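Local coordinates for protein alpha-L-rhamnosidase (Aspergillus terreus, PDB 6GSZ) that probably hydrolyses terminal non-reducing alpha-L-rhamnose residues in alpha-L-rhamnosides, at residues 469-474 and 492-497; 530-535 and 556-561. All coordinates share one frame; numbering follows the deposited sequence.

Contact 1 of 2, residues 469-474 and 492-497. With BGC (beta-D-glucopyranose), chain B.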
loop_
_atom_site.group_PDB
_atom_site.type_symbol
_atom_site.label_atom_id
_atom_site.label_comp_id
_atom_site.label_asym_id
_atom_site.label_seq_id
_atom_site.Cartn_x
_atom_site.Cartn_y
_atom_site.Cartn_z
ATOM N N GLY A 469 8.733 1.571 6.531
ATOM C CA GLY A 469 8.321 2.286 5.306
ATOM C C GLY A 469 9.489 2.745 4.448
ATOM O O GLY A 469 9.764 3.942 4.349
ATOM N N TRP A 470 10.232 1.763 3.929
ATOM C CA TRP A 470 11.441 2.060 3.151
ATOM C C TRP A 470 11.121 2.861 1.870
ATOM O O TRP A 470 10.314 2.470 1.018
ATOM C CB TRP A 470 12.188 0.776 2.841
ATOM C CG TRP A 470 13.060 0.309 3.975
ATOM C CD1 TRP A 470 12.782 -0.655 4.898
ATOM C CD2 TRP A 470 14.384 0.773 4.258
ATOM N NE1 TRP A 470 13.853 -0.816 5.731
ATOM C CE2 TRP A 470 14.846 0.059 5.381
ATOM C CE3 TRP A 470 15.204 1.724 3.673
ATOM C CZ2 TRP A 470 16.114 0.269 5.906
ATOM C CZ3 TRP A 470 16.457 1.943 4.186
ATOM C CH2 TRP A 470 16.898 1.225 5.314
ATOM N N THR A 471 11.761 4.018 1.785
ATOM C CA THR A 471 11.453 5.012 0.749
ATOM C C THR A 471 11.829 4.546 -0.664
ATOM O O THR A 471 11.085 4.744 -1.606
ATOM C CB THR A 471 12.096 6.340 1.160
ATOM O OG1 THR A 471 13.491 6.168 1.450
ATOM C CG2 THR A 471 11.376 6.934 2.343
ATOM N N GLY A 472 13.015 3.957 -0.825
ATOM C CA GLY A 472 13.442 3.585 -2.150
ATOM C C GLY A 472 12.542 2.511 -2.744
ATOM O O GLY A 472 12.226 2.520 -3.950
ATOM N N ASP A 473 12.096 1.543 -1.937
ATOM C CA ASP A 473 11.327 0.427 -2.430
ATOM C C ASP A 473 10.001 0.931 -3.040
ATOM O O ASP A 473 9.597 0.471 -4.109
ATOM C CB ASP A 473 11.043 -0.602 -1.327
ATOM C CG ASP A 473 12.258 -1.164 -0.614
ATOM O OD1 ASP A 473 13.131 -0.347 -0.225
ATOM O OD2 ASP A 473 12.332 -2.411 -0.491
ATOM N N ILE A 474 9.317 1.849 -2.345
ATOM C CA ILE A 474 8.056 2.350 -2.857
ATOM C C ILE A 474 8.284 3.268 -4.060
ATOM O O ILE A 474 7.455 3.307 -4.951
ATOM C CB ILE A 474 7.152 2.933 -1.751
ATOM C CG1 ILE A 474 5.777 3.302 -2.291
ATOM C CG2 ILE A 474 7.797 4.093 -1.044
ATOM C CD1 ILE A 474 5.007 2.131 -2.910
ATOM N N ARG A 492 -1.533 9.144 -0.072
ATOM C CA ARG A 492 -1.697 10.505 0.371
ATOM C C ARG A 492 -1.252 10.666 1.842
ATOM O O ARG A 492 -0.553 11.631 2.214
ATOM C CB ARG A 492 -3.140 10.973 0.205
ATOM C CG ARG A 492 -3.345 12.461 0.436
ATOM C CD ARG A 492 -4.790 12.911 0.333
ATOM N NE ARG A 492 -4.824 14.368 0.223
ATOM C CZ ARG A 492 -5.911 15.040 -0.167
ATOM N NH1 ARG A 492 -7.088 14.403 -0.233
ATOM N NH2 ARG A 492 -5.807 16.328 -0.538
ATOM N N ALA A 493 -1.749 9.741 2.674
ATOM C CA ALA A 493 -1.448 9.753 4.107
ATOM C C ALA A 493 0.059 9.561 4.346
ATOM O O ALA A 493 0.695 10.307 5.141
ATOM C CB ALA A 493 -2.298 8.708 4.803
ATOM N N TRP A 494 0.628 8.565 3.674
ATOM C CA TRP A 494 2.048 8.272 3.845
ATOM C C TRP A 494 2.910 9.490 3.513
ATOM O O TRP A 494 3.894 9.821 4.189
ATOM C CB TRP A 494 2.435 7.022 3.070
ATOM C CG TRP A 494 3.837 6.584 3.292
ATOM C CD1 TRP A 494 4.332 5.978 4.411
ATOM C CD2 TRP A 494 4.950 6.721 2.408
ATOM N NE1 TRP A 494 5.673 5.720 4.251
ATOM C CE2 TRP A 494 6.097 6.194 3.043
ATOM C CE3 TRP A 494 5.105 7.280 1.129
ATOM C CZ2 TRP A 494 7.365 6.177 2.460
ATOM C CZ3 TRP A 494 6.356 7.284 0.560
ATOM C CH2 TRP A 494 7.474 6.756 1.214
ATOM N N LEU A 495 2.568 10.154 2.386
ATOM C CA LEU A 495 3.340 11.284 1.936
ATOM C C LEU A 495 3.202 12.521 2.836
ATOM O O LEU A 495 4.152 13.321 2.902
ATOM C CB LEU A 495 3.021 11.609 0.475
ATOM C CG LEU A 495 3.608 10.606 -0.538
ATOM C CD1 LEU A 495 2.925 10.748 -1.881
ATOM C CD2 LEU A 495 5.111 10.805 -0.668
ATOM N N LYS A 496 2.062 12.649 3.553
ATOM C CA LYS A 496 1.980 13.686 4.584
ATOM C C LYS A 496 3.047 13.469 5.677
ATOM O O LYS A 496 3.721 14.396 6.117
ATOM C CB LYS A 496 0.578 13.685 5.224
ATOM C CG LYS A 496 -0.489 14.226 4.291
ATOM C CD LYS A 496 -1.871 14.153 4.917
ATOM C CE LYS A 496 -2.900 14.794 4.025
ATOM N NZ LYS A 496 -4.263 14.613 4.579
ATOM N N ASP A 497 3.181 12.209 6.074
ATOM C CA ASP A 497 4.176 11.852 7.110
ATOM C C ASP A 497 5.581 12.052 6.565
ATOM O O ASP A 497 6.475 12.566 7.264
ATOM C CB ASP A 497 3.939 10.448 7.652
ATOM C CG ASP A 497 2.684 10.353 8.513
ATOM O OD1 ASP A 497 2.090 11.426 8.842
ATOM O OD2 ASP A 497 2.324 9.184 8.854
HETATM C C2 BGC B . 14.851 -2.451 2.003
HETATM C C3 BGC B . 15.916 -1.625 1.339
HETATM C C4 BGC B . 17.040 -1.113 2.212
HETATM C C5 BGC B . 17.494 -2.278 2.948
HETATM C C6 BGC B . 18.656 -1.782 3.787
HETATM C C1 BGC B . 15.496 -3.517 2.873
HETATM O O1 BGC B . 14.479 -4.359 3.377
HETATM O O2 BGC B . 14.235 -3.303 1.066
HETATM O O3 BGC B . 15.341 -0.496 0.947
HETATM O O4 BGC B . 18.140 -0.443 1.552
HETATM O O5 BGC B . 16.474 -2.957 3.750
HETATM O O6 BGC B . 19.065 -2.845 4.653
#
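D473 OD1 accepts a hydrogen bond from O3 of the bound glucose at 2.5 Å, while its other oxygen, OD2, takes the O2 hydroxyl of the same sugar at 2.6 Å. A carboxylate suits this place because its two oxygens can serve two neighbouring hydroxyls at once. W470, at the N-cap position of helix 471-484, lays one indole face against the sugar; the glucose C4 stands 3.6 Å above that plane, offset toward the rim. W470 NE1 bonds to E466, which helps to fix how the ring is turned.

Behind this binding surface lies W494 of helix 488-503. Its CG is anti to the backbone N (chi1 -175°), a torsion that sends the indole across to 469-474. The benzo end does the touching: W494 CH2 meets I474 CG2 at 3.5 Å, approached obliquely, and T471 CG2 at 4.1 Å near the ring plane. G469 O also sits by the edge, 3.8 Å from W494 CZ2. Having no side chain, G469 lets the indole come close to its backbone. The buried W494 NE1 is satisfied by I513 O. T471 splits its branches, OG1 bonding to Y511 O while the methyl CG2 meets the indole. The two helices are consecutive in the (alpha/alpha)6 barrel of the six-hairpin glycosidase domain, and W470 and D473 are part of its glucose pocket.

Contact 2 of 2, residues 530-535 and 556-561. With NAG (2-acetamido-2-deoxy-beta-D-glucopyranose), chain D; NAG (2-acetamido-2-deoxy-beta-D-glucopyranose), chain C; BMA (beta-D-mannopyranose), chain E; MAN (alpha-D-mannopyranose), chain F.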
loop_
_atom_site.group_PDB
_atom_site.type_symbol
_atom_site.label_atom_id
_atom_site.label_comp_id
_atom_site.label_asym_id
_atom_site.label_seq_id
_atom_site.Cartn_x
_atom_site.Cartn_y
_atom_site.Cartn_z
ATOM N N ALA A 530 12.351 9.501 -3.323
ATOM C CA ALA A 530 10.948 9.135 -3.221
ATOM C C ALA A 530 10.018 10.332 -3.014
ATOM O O ALA A 530 8.832 10.270 -3.431
ATOM C CB ALA A 530 10.732 8.140 -2.115
ATOM N N ILE A 531 10.531 11.377 -2.342
ATOM C CA ILE A 531 9.695 12.545 -2.032
ATOM C C ILE A 531 9.317 13.339 -3.306
ATOM O O ILE A 531 8.412 14.187 -3.245
ATOM C CB ILE A 531 10.379 13.424 -0.960
ATOM C CG1 ILE A 531 9.428 14.380 -0.244
ATOM C CG2 ILE A 531 11.605 14.138 -1.522
ATOM C CD1 ILE A 531 8.407 13.695 0.563
ATOM N N VAL A 532 10.028 13.062 -4.408
ATOM C CA VAL A 532 9.696 13.599 -5.751
ATOM C C VAL A 532 8.941 12.536 -6.548
ATOM O O VAL A 532 7.922 12.811 -7.169
ATOM C CB VAL A 532 10.964 14.049 -6.514
ATOM C CG1 VAL A 532 10.594 14.684 -7.863
ATOM C CG2 VAL A 532 11.798 15.035 -5.714
ATOM N N GLY A 533 9.544 11.359 -6.623
ATOM C CA GLY A 533 9.085 10.302 -7.540
ATOM C C GLY A 533 7.705 9.752 -7.206
ATOM O O GLY A 533 6.902 9.391 -8.077
ATOM N N VAL A 534 7.443 9.529 -5.902
ATOM C CA VAL A 534 6.151 8.947 -5.525
ATOM C C VAL A 534 5.042 9.964 -5.844
ATOM O O VAL A 534 4.059 9.592 -6.482
ATOM C CB VAL A 534 6.115 8.367 -4.104
ATOM C CG1 VAL A 534 4.753 7.789 -3.778
ATOM C CG2 VAL A 534 7.155 7.264 -4.003
ATOM N N PRO A 535 5.145 11.254 -5.459
ATOM C CA PRO A 535 4.200 12.280 -5.935
ATOM C C PRO A 535 4.050 12.350 -7.465
ATOM O O PRO A 535 2.903 12.447 -7.958
ATOM C CB PRO A 535 4.745 13.581 -5.340
ATOM C CG PRO A 535 5.388 13.107 -4.051
ATOM C CD PRO A 535 6.077 11.824 -4.465
ATOM N N LYS A 556 10.292 20.005 -3.839
ATOM C CA LYS A 556 11.121 21.158 -4.085
ATOM C C LYS A 556 12.208 21.325 -3.010
ATOM O O LYS A 556 13.375 21.575 -3.315
ATOM C CB LYS A 556 10.264 22.417 -4.196
ATOM C CG LYS A 556 11.061 23.708 -4.337
ATOM C CD LYS A 556 10.211 24.866 -4.809
ATOM C CE LYS A 556 10.865 26.233 -4.693
ATOM N NZ LYS A 556 12.205 26.391 -5.305
ATOM N N ASP A 557 11.858 21.122 -1.740
ATOM C CA ASP A 557 12.841 21.300 -0.676
ATOM C C ASP A 557 13.921 20.216 -0.761
ATOM O O ASP A 557 15.081 20.489 -0.445
ATOM C CB ASP A 557 12.196 21.256 0.704
ATOM C CG ASP A 557 11.462 22.519 1.111
ATOM O OD1 ASP A 557 11.649 23.571 0.448
ATOM O OD2 ASP A 557 10.696 22.464 2.119
ATOM N N TRP A 558 13.562 19.002 -1.196
ATOM C CA TRP A 558 14.538 17.956 -1.373
ATOM C C TRP A 558 15.615 18.370 -2.392
ATOM O O TRP A 558 16.826 18.246 -2.141
ATOM C CB TRP A 558 13.859 16.663 -1.785
ATOM C CG TRP A 558 14.775 15.593 -2.265
ATOM C CD1 TRP A 558 14.845 15.101 -3.525
ATOM C CD2 TRP A 558 15.769 14.870 -1.521
ATOM N NE1 TRP A 558 15.792 14.125 -3.635
ATOM C CE2 TRP A 558 16.373 13.947 -2.399
ATOM C CE3 TRP A 558 16.205 14.877 -0.183
ATOM C CZ2 TRP A 558 17.396 13.081 -2.028
ATOM C CZ3 TRP A 558 17.224 14.025 0.175
ATOM C CH2 TRP A 558 17.779 13.102 -0.709
ATOM N N VAL A 559 15.163 18.817 -3.575
ATOM C CA VAL A 559 16.114 19.193 -4.606
ATOM C C VAL A 559 16.910 20.423 -4.139
ATOM O O VAL A 559 18.131 20.489 -4.329
ATOM C CB VAL A 559 15.406 19.422 -5.933
ATOM C CG1 VAL A 559 16.315 19.976 -7.005
ATOM C CG2 VAL A 559 14.796 18.114 -6.395
ATOM N N ASP A 560 16.222 21.410 -3.561
ATOM C CA ASP A 560 16.859 22.665 -3.257
ATOM C C ASP A 560 17.857 22.552 -2.084
ATOM O O ASP A 560 18.879 23.273 -2.077
ATOM C CB ASP A 560 15.837 23.728 -2.913
ATOM C CG ASP A 560 14.990 24.191 -4.088
ATOM O OD1 ASP A 560 15.361 23.864 -5.279
ATOM O OD2 ASP A 560 14.006 24.925 -3.800
ATOM N N LYS A 561 17.499 21.779 -1.050
ATOM C CA LYS A 561 18.191 21.863 0.239
ATOM C C LYS A 561 18.574 20.496 0.834
ATOM O O LYS A 561 19.359 20.431 1.797
ATOM C CB LYS A 561 17.301 22.621 1.230
ATOM C CG LYS A 561 17.007 24.060 0.843
ATOM C CD LYS A 561 16.153 24.816 1.846
ATOM C CE LYS A 561 15.728 26.184 1.378
ATOM N NZ LYS A 561 14.860 26.831 2.400
HETATM C C1 NAG D . 16.353 26.836 -8.607
HETATM C C2 NAG D . 15.548 27.433 -7.407
HETATM C C3 NAG D . 16.498 27.733 -6.247
HETATM C C4 NAG D . 17.359 26.493 -5.937
HETATM C C5 NAG D . 17.953 25.858 -7.170
HETATM C C6 NAG D . 18.593 24.494 -6.900
HETATM C C7 NAG D . 13.531 28.581 -8.069
HETATM C C8 NAG D . 12.864 29.860 -8.450
HETATM N N2 NAG D . 14.819 28.629 -7.749
HETATM O O3 NAG D . 15.746 28.144 -5.098
HETATM O O4 NAG D . 18.505 26.849 -5.137
HETATM O O5 NAG D . 16.973 25.666 -8.227
HETATM O O6 NAG D . 17.603 23.452 -6.760
HETATM O O7 NAG D . 12.899 27.504 -8.124
HETATM C C1 NAG C . 18.353 26.762 -3.739
HETATM C C2 NAG C . 19.725 26.589 -3.140
HETATM C C3 NAG C . 19.647 26.667 -1.621
HETATM C C4 NAG C . 18.901 27.924 -1.189
HETATM C C5 NAG C . 17.542 28.015 -1.872
HETATM C C6 NAG C . 16.849 29.335 -1.561
HETATM C C7 NAG C . 21.244 25.174 -4.438
HETATM C C8 NAG C . 21.652 23.762 -4.718
HETATM N N2 NAG C . 20.274 25.327 -3.534
HETATM O O3 NAG C . 20.967 26.663 -1.062
HETATM O O4 NAG C . 18.679 27.844 0.203
HETATM O O5 NAG C . 17.749 27.959 -3.280
HETATM O O6 NAG C . 15.611 29.366 -2.308
HETATM O O7 NAG C . 21.747 26.121 -5.050
HETATM C C1 BMA E . 19.239 28.909 0.982
HETATM C C2 BMA E . 18.478 29.086 2.287
HETATM C C3 BMA E . 19.181 30.166 3.132
HETATM C C4 BMA E . 20.653 29.810 3.322
HETATM C C5 BMA E . 21.355 29.447 2.020
HETATM C C6 BMA E . 22.689 28.762 2.296
HETATM O O2 BMA E . 18.495 27.835 2.947
HETATM O O3 BMA E . 18.602 30.249 4.432
HETATM O O4 BMA E . 21.304 30.942 3.882
HETATM O O5 BMA E . 20.564 28.553 1.224
HETATM O O6 BMA E . 23.286 28.506 1.026
HETATM C C1 MAN F . 17.951 31.511 4.681
HETATM C C2 MAN F . 17.676 31.623 6.191
HETATM C C3 MAN F . 16.566 30.659 6.586
HETATM C C4 MAN F . 15.380 30.722 5.629
HETATM C C5 MAN F . 15.822 30.624 4.160
HETATM C C6 MAN F . 14.694 30.681 3.129
HETATM O O2 MAN F . 17.233 32.940 6.578
HETATM O O3 MAN F . 16.070 31.007 7.887
HETATM O O4 MAN F . 14.532 29.620 5.976
HETATM O O5 MAN F . 16.775 31.664 3.871
HETATM O O6 MAN F . 15.027 29.845 1.991
#
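W558 meets I531 from its very first side-chain carbon: W558 CB lies 3.4 Å from I531 CG2, and W558 CG is 3.6 Å from the same methyl. One atom further, W558 CD1 touches V532 CG2 at 3.8 Å, the valine crossing the indole at about a right angle. W558 NE1 then turns to the carboxylate of D529, just ahead of helix 530-542, giving the one polar atom of this buried ring a partner. With CG anti to the backbone N (chi1 168°), W558 leaves its own helix with CB, CG and CD1 against the methyls of beta-branched I531 and V532, while the rest of the indole passes the N-terminal end of helix 530-542. Helices 530-542 and 545-562 form an antiparallel hairpin of the (alpha/alpha)6 barrel, their local axes 9.3 Å apart at 145°. Against the far face of 556-561 lies a glycan attached at another place in the chain. One turn apart, K556 NZ and D560 OD2 form a salt bridge of 2.8 Å, and the lysine also reaches O7 of the chain D GlcNAc. D560 OD1 accepts that sugar's O6 at 2.7 Å, whereas D560 O receives N2 of the chain C GlcNAc. Extended K561 bonds through NZ to O6 of the alpha-mannose, and its carbonyl oxygen, with that of S506, binds calcium.

The two contacts follow in series along the chain, contact 1 closing before contact 2 opens, and both lie in the six-hairpin glycosidase domain with centres 12 Å apart. Four successive helices carry them: 471-484 and 488-503, then 530-542 and 545-562. The two contacts touch directly, since A530 CB packs on T471 O and L495 CD1 rests against V534 and P535; helix 530-542, which is half of contact 2, also packs on both segments of contact 1. Contact 1 is the more central, its centre about 9 Å from the centre of the chain and beside the glucose pocket, while contact 2, its centre about 20 Å from the same point, backs onto the glycan and a calcium ion. Touching helices thus link the wall of the glucose pocket to the side of the domain covered by the glycan.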